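Local atomic coordinates of immunoreactive 84kD antigen PG93 (Porphyromonas gingivalis, PDB entry 5M11), a protein that forms an essential bacterial-surface component of the type IX secretion system and binds calcium and zinc ions. Residues T151-L162 with V196-I206; L189-T197 with F208-Y216. All coordinates share one frame; numbering follows the deposited sequence.

Interaction 1: T151-L162 with V196-I206; sequences TDVAKLDNDRLL and VTGLGIVGEDI. With GOL (glycerol), chain U.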
loop_
_atom_site.group_PDB
_atom_site.type_symbol
_atom_site.label_atom_id
_atom_site.label_comp_id
_atom_site.label_asym_id
_atom_site.label_seq_id
_atom_site.Cartn_x
_atom_site.Cartn_y
_atom_site.Cartn_z
ATOM N N THR A 151 -7.677 24.782 15.586
ATOM C CA THR A 151 -8.437 24.871 14.348
ATOM C C THR A 151 -7.677 25.619 13.207
ATOM O O THR A 151 -7.738 25.154 12.065
ATOM C CB THR A 151 -9.776 25.504 14.702
ATOM O OG1 THR A 151 -10.443 24.597 15.588
ATOM C CG2 THR A 151 -10.642 25.804 13.496
ATOM N N ASP A 152 -6.993 26.745 13.484
ATOM C CA ASP A 152 -6.305 27.505 12.431
ATOM C C ASP A 152 -5.253 28.467 13.000
ATOM O O ASP A 152 -5.244 28.718 14.206
ATOM C CB ASP A 152 -7.329 28.307 11.591
ATOM C CG ASP A 152 -6.985 28.410 10.111
ATOM O OD1 ASP A 152 -5.778 28.478 9.776
ATOM O OD2 ASP A 152 -7.914 28.466 9.294
ATOM N N VAL A 153 -4.374 28.999 12.136
ATOM C CA VAL A 153 -3.347 29.929 12.558
ATOM C C VAL A 153 -3.157 31.036 11.475
ATOM O O VAL A 153 -3.401 30.814 10.273
ATOM C CB VAL A 153 -2.004 29.214 12.960
ATOM C CG1 VAL A 153 -1.322 28.494 11.791
ATOM C CG2 VAL A 153 -1.035 30.159 13.684
ATOM N N ALA A 154 -2.778 32.242 11.940
ATOM C CA ALA A 154 -2.523 33.386 11.097
ATOM C C ALA A 154 -1.436 34.284 11.734
ATOM O O ALA A 154 -1.400 34.483 12.945
ATOM C CB ALA A 154 -3.801 34.164 10.853
ATOM N N LYS A 155 -0.532 34.793 10.907
ATOM C CA LYS A 155 0.532 35.642 11.370
ATOM C C LYS A 155 0.194 37.066 10.967
ATOM O O LYS A 155 -0.244 37.314 9.842
ATOM C CB LYS A 155 1.869 35.136 10.781
ATOM C CG LYS A 155 3.122 35.877 11.190
ATOM C CD LYS A 155 3.586 35.618 12.609
ATOM C CE LYS A 155 4.964 36.210 12.826
ATOM N NZ LYS A 155 4.956 37.699 12.799
ATOM N N LEU A 156 0.401 37.994 11.887
ATOM C CA LEU A 156 0.134 39.407 11.689
ATOM C C LEU A 156 1.413 40.283 11.819
ATOM O O LEU A 156 2.537 39.802 11.983
ATOM C CB LEU A 156 -0.907 39.859 12.737
ATOM C CG LEU A 156 -2.319 39.344 12.585
ATOM C CD1 LEU A 156 -2.994 39.271 13.924
ATOM C CD2 LEU A 156 -3.128 40.263 11.719
ATOM N N ASP A 157 1.194 41.592 11.759
ATOM C CA ASP A 157 2.173 42.641 11.965
ATOM C C ASP A 157 2.749 42.586 13.378
ATOM O O ASP A 157 2.087 42.107 14.298
ATOM C CB ASP A 157 1.474 44.006 11.774
ATOM C CG ASP A 157 1.252 44.414 10.335
ATOM O OD1 ASP A 157 2.116 44.078 9.485
ATOM O OD2 ASP A 157 0.259 45.154 10.070
ATOM N N ASN A 158 3.967 43.126 13.547
ATOM C CA ASN A 158 4.657 43.282 14.830
ATOM C C ASN A 158 4.681 41.972 15.648
ATOM O O ASN A 158 4.189 41.923 16.784
ATOM C CB ASN A 158 4.033 44.446 15.647
ATOM C CG ASN A 158 3.692 45.671 14.818
ATOM O OD1 ASN A 158 2.512 46.031 14.668
ATOM N ND2 ASN A 158 4.717 46.315 14.233
ATOM N N ASP A 159 5.251 40.917 15.030
ATOM C CA ASP A 159 5.457 39.584 15.587
ATOM C C ASP A 159 4.197 38.993 16.310
ATOM O O ASP A 159 4.351 38.183 17.237
ATOM C CB ASP A 159 6.679 39.603 16.546
ATOM C CG ASP A 159 7.997 39.093 15.944
ATOM O OD1 ASP A 159 7.966 38.074 15.193
ATOM O OD2 ASP A 159 9.072 39.674 16.278
ATOM N N ARG A 160 2.973 39.388 15.886
ATOM C CA ARG A 160 1.737 38.903 16.501
ATOM C C ARG A 160 1.237 37.640 15.807
ATOM O O ARG A 160 1.317 37.514 14.583
ATOM C CB ARG A 160 0.658 39.964 16.492
ATOM C CG ARG A 160 0.785 40.984 17.614
ATOM C CD ARG A 160 0.545 42.405 17.111
ATOM N NE ARG A 160 -0.453 42.449 16.037
ATOM C CZ ARG A 160 -0.558 43.423 15.141
ATOM N NH1 ARG A 160 0.282 44.449 15.167
ATOM N NH2 ARG A 160 -1.493 43.371 14.205
ATOM N N LEU A 161 0.749 36.702 16.595
ATOM C CA LEU A 161 0.293 35.420 16.130
ATOM C C LEU A 161 -1.160 35.225 16.543
ATOM O O LEU A 161 -1.555 35.546 17.672
ATOM C CB LEU A 161 1.219 34.386 16.770
ATOM C CG LEU A 161 1.374 33.023 16.131
ATOM C CD1 LEU A 161 2.049 33.133 14.785
ATOM C CD2 LEU A 161 2.214 32.136 17.044
ATOM N N LEU A 162 -1.962 34.734 15.618
ATOM C CA LEU A 162 -3.390 34.536 15.810
ATOM C C LEU A 162 -3.730 33.045 15.821
ATOM O O LEU A 162 -3.319 32.302 14.933
ATOM C CB LEU A 162 -4.106 35.285 14.691
ATOM C CG LEU A 162 -5.398 35.979 15.017
ATOM C CD1 LEU A 162 -5.266 36.908 16.223
ATOM C CD2 LEU A 162 -5.853 36.751 13.828
ATOM N N VAL A 196 -16.478 29.443 13.258
ATOM C CA VAL A 196 -15.372 29.723 12.336
ATOM C C VAL A 196 -14.613 28.428 12.080
ATOM O O VAL A 196 -14.120 27.819 13.032
ATOM C CB VAL A 196 -14.424 30.869 12.799
ATOM C CG1 VAL A 196 -13.286 31.083 11.800
ATOM C CG2 VAL A 196 -15.176 32.175 13.044
ATOM N N THR A 197 -14.550 28.008 10.795
ATOM C CA THR A 197 -13.872 26.795 10.337
ATOM C C THR A 197 -12.486 27.108 9.781
ATOM O O THR A 197 -11.633 26.214 9.670
ATOM C CB THR A 197 -14.685 26.079 9.273
ATOM O OG1 THR A 197 -14.737 26.896 8.121
ATOM C CG2 THR A 197 -16.058 25.700 9.731
ATOM N N GLY A 198 -12.283 28.365 9.406
ATOM C CA GLY A 198 -11.006 28.803 8.877
ATOM C C GLY A 198 -10.794 30.290 8.898
ATOM O O GLY A 198 -11.749 31.049 8.900
ATOM N N LEU A 199 -9.536 30.713 8.878
ATOM C CA LEU A 199 -9.176 32.124 8.815
ATOM C C LEU A 199 -7.854 32.309 8.039
ATOM O O LEU A 199 -7.019 31.408 8.017
ATOM C CB LEU A 199 -9.138 32.840 10.197
ATOM C CG LEU A 199 -8.365 32.227 11.340
ATOM C CD1 LEU A 199 -6.939 32.565 11.264
ATOM C CD2 LEU A 199 -8.871 32.756 12.656
ATOM N N GLY A 200 -7.703 33.471 7.411
ATOM C CA GLY A 200 -6.519 33.807 6.657
ATOM C C GLY A 200 -6.452 35.290 6.444
ATOM O O GLY A 200 -7.484 35.948 6.464
ATOM N N ILE A 201 -5.238 35.818 6.257
ATOM C CA ILE A 201 -4.904 37.218 6.010
ATOM C C ILE A 201 -4.777 37.469 4.524
ATOM O O ILE A 201 -4.221 36.654 3.796
ATOM C CB ILE A 201 -3.602 37.558 6.770
ATOM C CG1 ILE A 201 -3.922 38.222 8.099
ATOM C CG2 ILE A 201 -2.663 38.407 5.983
ATOM C CD1 ILE A 201 -3.630 37.405 9.242
ATOM N N VAL A 202 -5.294 38.605 4.071
ATOM C CA VAL A 202 -5.234 39.019 2.672
ATOM C C VAL A 202 -5.072 40.521 2.728
ATOM O O VAL A 202 -5.960 41.222 3.185
ATOM C CB VAL A 202 -6.433 38.499 1.808
ATOM C CG1 VAL A 202 -7.796 38.793 2.436
ATOM C CG2 VAL A 202 -6.369 38.994 0.370
ATOM N N GLY A 203 -3.879 40.978 2.393
ATOM C CA GLY A 203 -3.490 42.383 2.450
ATOM C C GLY A 203 -3.589 42.896 3.868
ATOM O O GLY A 203 -3.143 42.221 4.811
ATOM N N GLU A 204 -4.295 44.039 4.026
ATOM C CA GLU A 204 -4.535 44.654 5.335
ATOM C C GLU A 204 -5.830 44.102 6.025
ATOM O O GLU A 204 -6.336 44.728 6.953
ATOM C CB GLU A 204 -4.566 46.183 5.217
ATOM C CG GLU A 204 -3.267 46.768 4.681
ATOM C CD GLU A 204 -1.994 46.593 5.496
ATOM O OE1 GLU A 204 -2.075 46.533 6.746
ATOM O OE2 GLU A 204 -0.905 46.581 4.876
ATOM N N ASP A 205 -6.335 42.927 5.606
ATOM C CA ASP A 205 -7.532 42.339 6.199
ATOM C C ASP A 205 -7.303 40.886 6.610
ATOM O O ASP A 205 -6.396 40.221 6.112
ATOM C CB ASP A 205 -8.742 42.403 5.241
ATOM C CG ASP A 205 -8.946 43.708 4.515
ATOM O OD1 ASP A 205 -9.264 44.716 5.184
ATOM O OD2 ASP A 205 -8.805 43.720 3.270
ATOM N N ILE A 206 -8.170 40.401 7.493
ATOM C CA ILE A 206 -8.234 39.038 8.004
ATOM C C ILE A 206 -9.638 38.527 7.661
ATOM O O ILE A 206 -10.612 39.212 7.967
ATOM C CB ILE A 206 -7.872 38.955 9.536
ATOM C CG1 ILE A 206 -8.292 37.632 10.178
ATOM C CG2 ILE A 206 -8.375 40.121 10.377
ATOM C CD1 ILE A 206 -7.200 36.622 10.234
HETATM C C1 GOL U . 3.162 43.204 6.242
HETATM O O1 GOL U . 3.660 41.875 6.365
HETATM C C2 GOL U . 1.651 43.233 6.301
HETATM O O2 GOL U . 1.199 42.421 7.393
HETATM C C3 GOL U . 1.193 44.660 6.506
HETATM O O3 GOL U . -0.089 44.706 7.123
HETATM O O HOH W 1 -4.191 31.563 7.758
#

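Interaction 2: L189-T197 with F208-Y216; sequences LNLPMGSVT and FLLADGRVY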
loop_
_atom_site.group_PDB
_atom_site.type_symbol
_atom_site.label_atom_id
_atom_site.label_comp_id
_atom_site.label_asym_id
_atom_site.label_seq_id
_atom_site.Cartn_x
_atom_site.Cartn_y
_atom_site.Cartn_z
ATOM N N LEU A 189 -14.861 39.195 19.303
ATOM C CA LEU A 189 -15.194 39.776 17.999
ATOM C C LEU A 189 -16.680 39.615 17.684
ATOM O O LEU A 189 -17.295 38.605 18.029
ATOM C CB LEU A 189 -14.333 39.119 16.895
ATOM C CG LEU A 189 -13.079 39.847 16.414
ATOM C CD1 LEU A 189 -12.260 40.477 17.562
ATOM C CD2 LEU A 189 -12.210 38.937 15.607
ATOM N N ASN A 190 -17.251 40.617 17.021
ATOM C CA ASN A 190 -18.654 40.584 16.650
ATOM C C ASN A 190 -18.858 39.630 15.450
ATOM O O ASN A 190 -18.957 40.072 14.299
ATOM C CB ASN A 190 -19.192 41.999 16.367
ATOM C CG ASN A 190 -20.669 42.048 16.014
ATOM O OD1 ASN A 190 -21.539 41.583 16.774
ATOM N ND2 ASN A 190 -20.984 42.611 14.846
ATOM N N LEU A 191 -18.874 38.312 15.743
ATOM C CA LEU A 191 -19.170 37.206 14.829
ATOM C C LEU A 191 -19.225 35.904 15.629
ATOM O O LEU A 191 -18.579 35.842 16.675
ATOM C CB LEU A 191 -18.229 37.094 13.591
ATOM C CG LEU A 191 -16.730 36.899 13.751
ATOM C CD1 LEU A 191 -16.394 35.496 14.130
ATOM C CD2 LEU A 191 -16.037 37.099 12.433
ATOM N N PRO A 192 -19.982 34.857 15.197
ATOM C CA PRO A 192 -19.987 33.600 15.981
ATOM C C PRO A 192 -18.655 32.843 15.804
ATOM O O PRO A 192 -18.508 32.026 14.893
ATOM C CB PRO A 192 -21.190 32.839 15.420
ATOM C CG PRO A 192 -21.318 33.343 14.004
ATOM C CD PRO A 192 -20.851 34.759 13.998
ATOM N N MET A 193 -17.677 33.129 16.685
ATOM C CA MET A 193 -16.326 32.554 16.644
ATOM C C MET A 193 -16.336 31.021 16.758
ATOM O O MET A 193 -15.432 30.376 16.212
ATOM C CB MET A 193 -15.428 33.179 17.722
ATOM C CG MET A 193 -13.938 33.058 17.433
ATOM S SD MET A 193 -13.345 33.822 15.881
ATOM C CE MET A 193 -13.390 35.523 16.344
ATOM N N GLY A 194 -17.367 30.458 17.399
ATOM C CA GLY A 194 -17.531 29.012 17.536
ATOM C C GLY A 194 -17.893 28.301 16.237
ATOM O O GLY A 194 -17.761 27.073 16.136
ATOM N N SER A 195 -18.344 29.080 15.225
ATOM C CA SER A 195 -18.725 28.588 13.904
ATOM C C SER A 195 -17.597 28.764 12.880
ATOM O O SER A 195 -17.747 28.289 11.750
ATOM C CB SER A 195 -19.976 29.307 13.410
ATOM O OG SER A 195 -21.050 29.123 14.315
ATOM N N VAL A 196 -16.478 29.443 13.258
ATOM C CA VAL A 196 -15.372 29.723 12.336
ATOM C C VAL A 196 -14.613 28.428 12.080
ATOM O O VAL A 196 -14.120 27.819 13.032
ATOM C CB VAL A 196 -14.424 30.869 12.799
ATOM C CG1 VAL A 196 -13.286 31.083 11.800
ATOM C CG2 VAL A 196 -15.176 32.175 13.044
ATOM N N THR A 197 -14.550 28.008 10.795
ATOM C CA THR A 197 -13.872 26.795 10.337
ATOM C C THR A 197 -12.486 27.108 9.781
ATOM O O THR A 197 -11.633 26.214 9.670
ATOM C CB THR A 197 -14.685 26.079 9.273
ATOM O OG1 THR A 197 -14.737 26.896 8.121
ATOM C CG2 THR A 197 -16.058 25.700 9.731
ATOM N N PHE A 208 -12.652 35.511 7.909
ATOM C CA PHE A 208 -13.196 34.446 8.739
ATOM C C PHE A 208 -14.325 33.729 8.049
ATOM O O PHE A 208 -15.388 34.305 7.819
ATOM C CB PHE A 208 -13.699 34.973 10.084
ATOM C CG PHE A 208 -12.746 35.827 10.875
ATOM C CD1 PHE A 208 -11.915 35.261 11.832
ATOM C CD2 PHE A 208 -12.766 37.211 10.753
ATOM C CE1 PHE A 208 -11.089 36.055 12.624
ATOM C CE2 PHE A 208 -11.943 38.009 11.554
ATOM C CZ PHE A 208 -11.110 37.425 12.487
ATOM N N LEU A 209 -14.098 32.452 7.765
ATOM C CA LEU A 209 -15.068 31.572 7.142
ATOM C C LEU A 209 -15.808 30.816 8.205
ATOM O O LEU A 209 -15.180 30.185 9.066
ATOM C CB LEU A 209 -14.410 30.587 6.157
ATOM C CG LEU A 209 -15.282 29.476 5.601
ATOM C CD1 LEU A 209 -16.434 30.028 4.751
ATOM C CD2 LEU A 209 -14.433 28.521 4.810
ATOM N N LEU A 210 -17.147 30.848 8.102
ATOM C CA LEU A 210 -18.066 30.196 9.006
ATOM C C LEU A 210 -18.563 28.923 8.377
ATOM O O LEU A 210 -18.654 28.831 7.149
ATOM C CB LEU A 210 -19.237 31.145 9.297
ATOM C CG LEU A 210 -19.113 32.176 10.424
ATOM C CD1 LEU A 210 -17.820 32.921 10.386
ATOM C CD2 LEU A 210 -20.214 33.174 10.319
ATOM N N ALA A 211 -18.916 27.943 9.225
ATOM C CA ALA A 211 -19.469 26.646 8.834
ATOM C C ALA A 211 -20.682 26.805 7.930
ATOM O O ALA A 211 -20.805 26.033 6.982
ATOM C CB ALA A 211 -19.839 25.843 10.067
ATOM N N ASP A 212 -21.545 27.831 8.181
ATOM C CA ASP A 212 -22.772 28.074 7.387
ATOM C C ASP A 212 -22.504 28.756 6.017
ATOM O O ASP A 212 -23.455 29.131 5.335
ATOM C CB ASP A 212 -23.800 28.900 8.187
ATOM C CG ASP A 212 -23.336 30.285 8.565
ATOM O OD1 ASP A 212 -22.992 31.059 7.658
ATOM O OD2 ASP A 212 -23.315 30.597 9.772
ATOM N N GLY A 213 -21.239 28.935 5.642
ATOM C CA GLY A 213 -20.894 29.536 4.362
ATOM C C GLY A 213 -20.547 31.007 4.368
ATOM O O GLY A 213 -19.814 31.454 3.486
ATOM N N ARG A 214 -21.054 31.786 5.341
ATOM C CA ARG A 214 -20.770 33.233 5.411
ATOM C C ARG A 214 -19.270 33.508 5.505
ATOM O O ARG A 214 -18.529 32.642 5.973
ATOM C CB ARG A 214 -21.476 33.859 6.621
ATOM C CG ARG A 214 -22.957 34.133 6.396
ATOM C CD ARG A 214 -23.576 34.829 7.587
ATOM N NE ARG A 214 -23.672 33.913 8.717
ATOM C CZ ARG A 214 -23.799 34.288 9.979
ATOM N NH1 ARG A 214 -23.856 35.571 10.293
ATOM N NH2 ARG A 214 -23.873 33.378 10.941
ATOM N N VAL A 215 -18.812 34.670 5.039
ATOM C CA VAL A 215 -17.396 35.041 5.130
ATOM C C VAL A 215 -17.317 36.436 5.692
ATOM O O VAL A 215 -17.952 37.358 5.176
ATOM C CB VAL A 215 -16.628 34.911 3.801
ATOM C CG1 VAL A 215 -15.287 35.643 3.856
ATOM C CG2 VAL A 215 -16.436 33.459 3.424
ATOM N N TYR A 216 -16.560 36.584 6.761
ATOM C CA TYR A 216 -16.421 37.867 7.403
ATOM C C TYR A 216 -15.073 38.458 7.115
ATOM O O TYR A 216 -14.083 37.739 7.026
ATOM C CB TYR A 216 -16.682 37.739 8.904
ATOM C CG TYR A 216 -18.161 37.782 9.229
ATOM C CD1 TYR A 216 -18.805 38.991 9.485
ATOM C CD2 TYR A 216 -18.933 36.624 9.215
ATOM C CE1 TYR A 216 -20.172 39.045 9.733
ATOM C CE2 TYR A 216 -20.305 36.667 9.475
ATOM C CZ TYR A 216 -20.916 37.881 9.726
ATOM O OH TYR A 216 -22.255 37.941 9.967
#

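Interaction 1: T151-L162 with V196-I206
Asp152 faces Gly198 and Ala154 faces Gly200, each pair 6.0 Å apart from CA to CA, where strands 151-155 and 196-202 run side by side. Their axes approach to 6.4 Å and point the same way within 12°, yet each strand bonds into its own antiparallel four-stranded sheet, as first strands of successive beta-propeller blades do. Polar links between the two strands therefore come from a side chain and a water. Asp152 OD2 accepts the backbone N-H of Leu199 at 2.8 Å, 160° at the hydrogen, from well above the carboxylate plane. Gly198 has no side chain beside this carboxylate. OD1 takes the Val153 N-H on its anti lone pair and pairs with Arg114 of strand 112-118, so the buried charge is answered from the preceding blade. Water 1 donates both protons, to Val153 O at 2.7 Å and Leu199 O at 2.8 Å, tying two carbonyls that could not bond each other. Beside this polar end, Ala154 offers a methyl small enough for two larger residues: its CB meets Leu199 CD1 at 3.5 Å and also touches Ile201 CD1. Leu156 crosses Ile201 at about a right angle, while Leu162 and Ile206 meet tip to tip, CD2 to CD1 at 3.8 Å. Ile206 holds CG1 anti to its backbone N (chi1 164°), extending CD1 toward Leu162. At the exposed loop end Asp157 and Glu204 bring like charges near each other; glycerol O2 donates to Asp157 OD1 at 2.8 Å, and its O3 lies between the two carboxylates. The chemistry implies that the two blades are joined here by one carboxylate, a shared water and branched aliphatic packing, while the acidic pair at the exposed loops can hold a small polyol, probably from the crystallisation liquor.

Interaction 2: L189-T197 with F208-Y216
Leu209 O is gripped by two groups of Thr197: the backbone N at 2.9 Å, with 152° at the hydrogen, and weakly the hydroxyl OG1 at 3.5 Å. The CA-H of Val196 makes a further close contact with the same oxygen. Two residues away on each strand, Ala211 N donates to Ser195 O at 2.8 Å and 153°. These two bonds flank Val196 and Leu210, an antiparallel non-hydrogen-bonded pair, and fasten the start of strand 196-202 to the end of its hairpin partner. Threonine suits its place: while OG1 reaches the carbonyl, CG2 packs on Ala211, whose small side chain lets the methyl come against its CA. Val196 sends CG2 to Leu210 CD1 and CG1 to the edge of the Phe208 ring. Away from the backbone bonds, the connecting loop lays apolar groups on the blade formed by strands 196-202, 205-210, 214-219 and 226-230. Leu191 CG sits between its backbone N and carbonyl carbon (chi1 60°), and CD2 touches both Tyr216 CB at 3.6 Å and Phe208 CD2 at 3.7 Å; Leu191 CB lies over one face of the tyrosine ring. Leu189 crosses Phe208 at about a right angle, CD2 meeting CZ at 3.6 Å. Met193 adds an oblique Met-aromatic contact to this ring. Pro192 CG approaches Leu210 CD2 to 3.9 Å, next to the guanidinium of Arg214. That arginine grips Asp212 side-on, NE to OD1 and NH2 to OD2, while its backbone N closes an Asx turn on OD1 from the opposite face of the carboxylate. Salt bridge and Asx turn tie Asp212 to Arg214 at the end of the type I turn from Leu210 to Gly213, which Gly213 N closes on Leu210 O. Main-chain bonds set the hairpin register here; Leu189, Leu191 and Met193 hold the loop to the sheet's aromatic rings.

Overall arrangement
Both interactions use strands 196-202 and 205-210, and they share Val196 and Thr197; their centres lie about 14 Å apart. Interaction 1 runs between two blades: strand 151-155 belongs to one sheet and strand 196-202 to the next, so it relies on a buried carboxylate, a water and aliphatic packing, fading to an acidic pair at the exposed loops. Interaction 2 lies where the loop between those blades enters the second one, and combines main-chain pairing inside one sheet with aromatic and aliphatic packing at a partly exposed edge. The two meet where Leu199 CD2 packs on Phe208 CE1, joining the inter-blade layer to the apolar cluster that the loop packs against. Both lie away from the bound zinc and calcium ions.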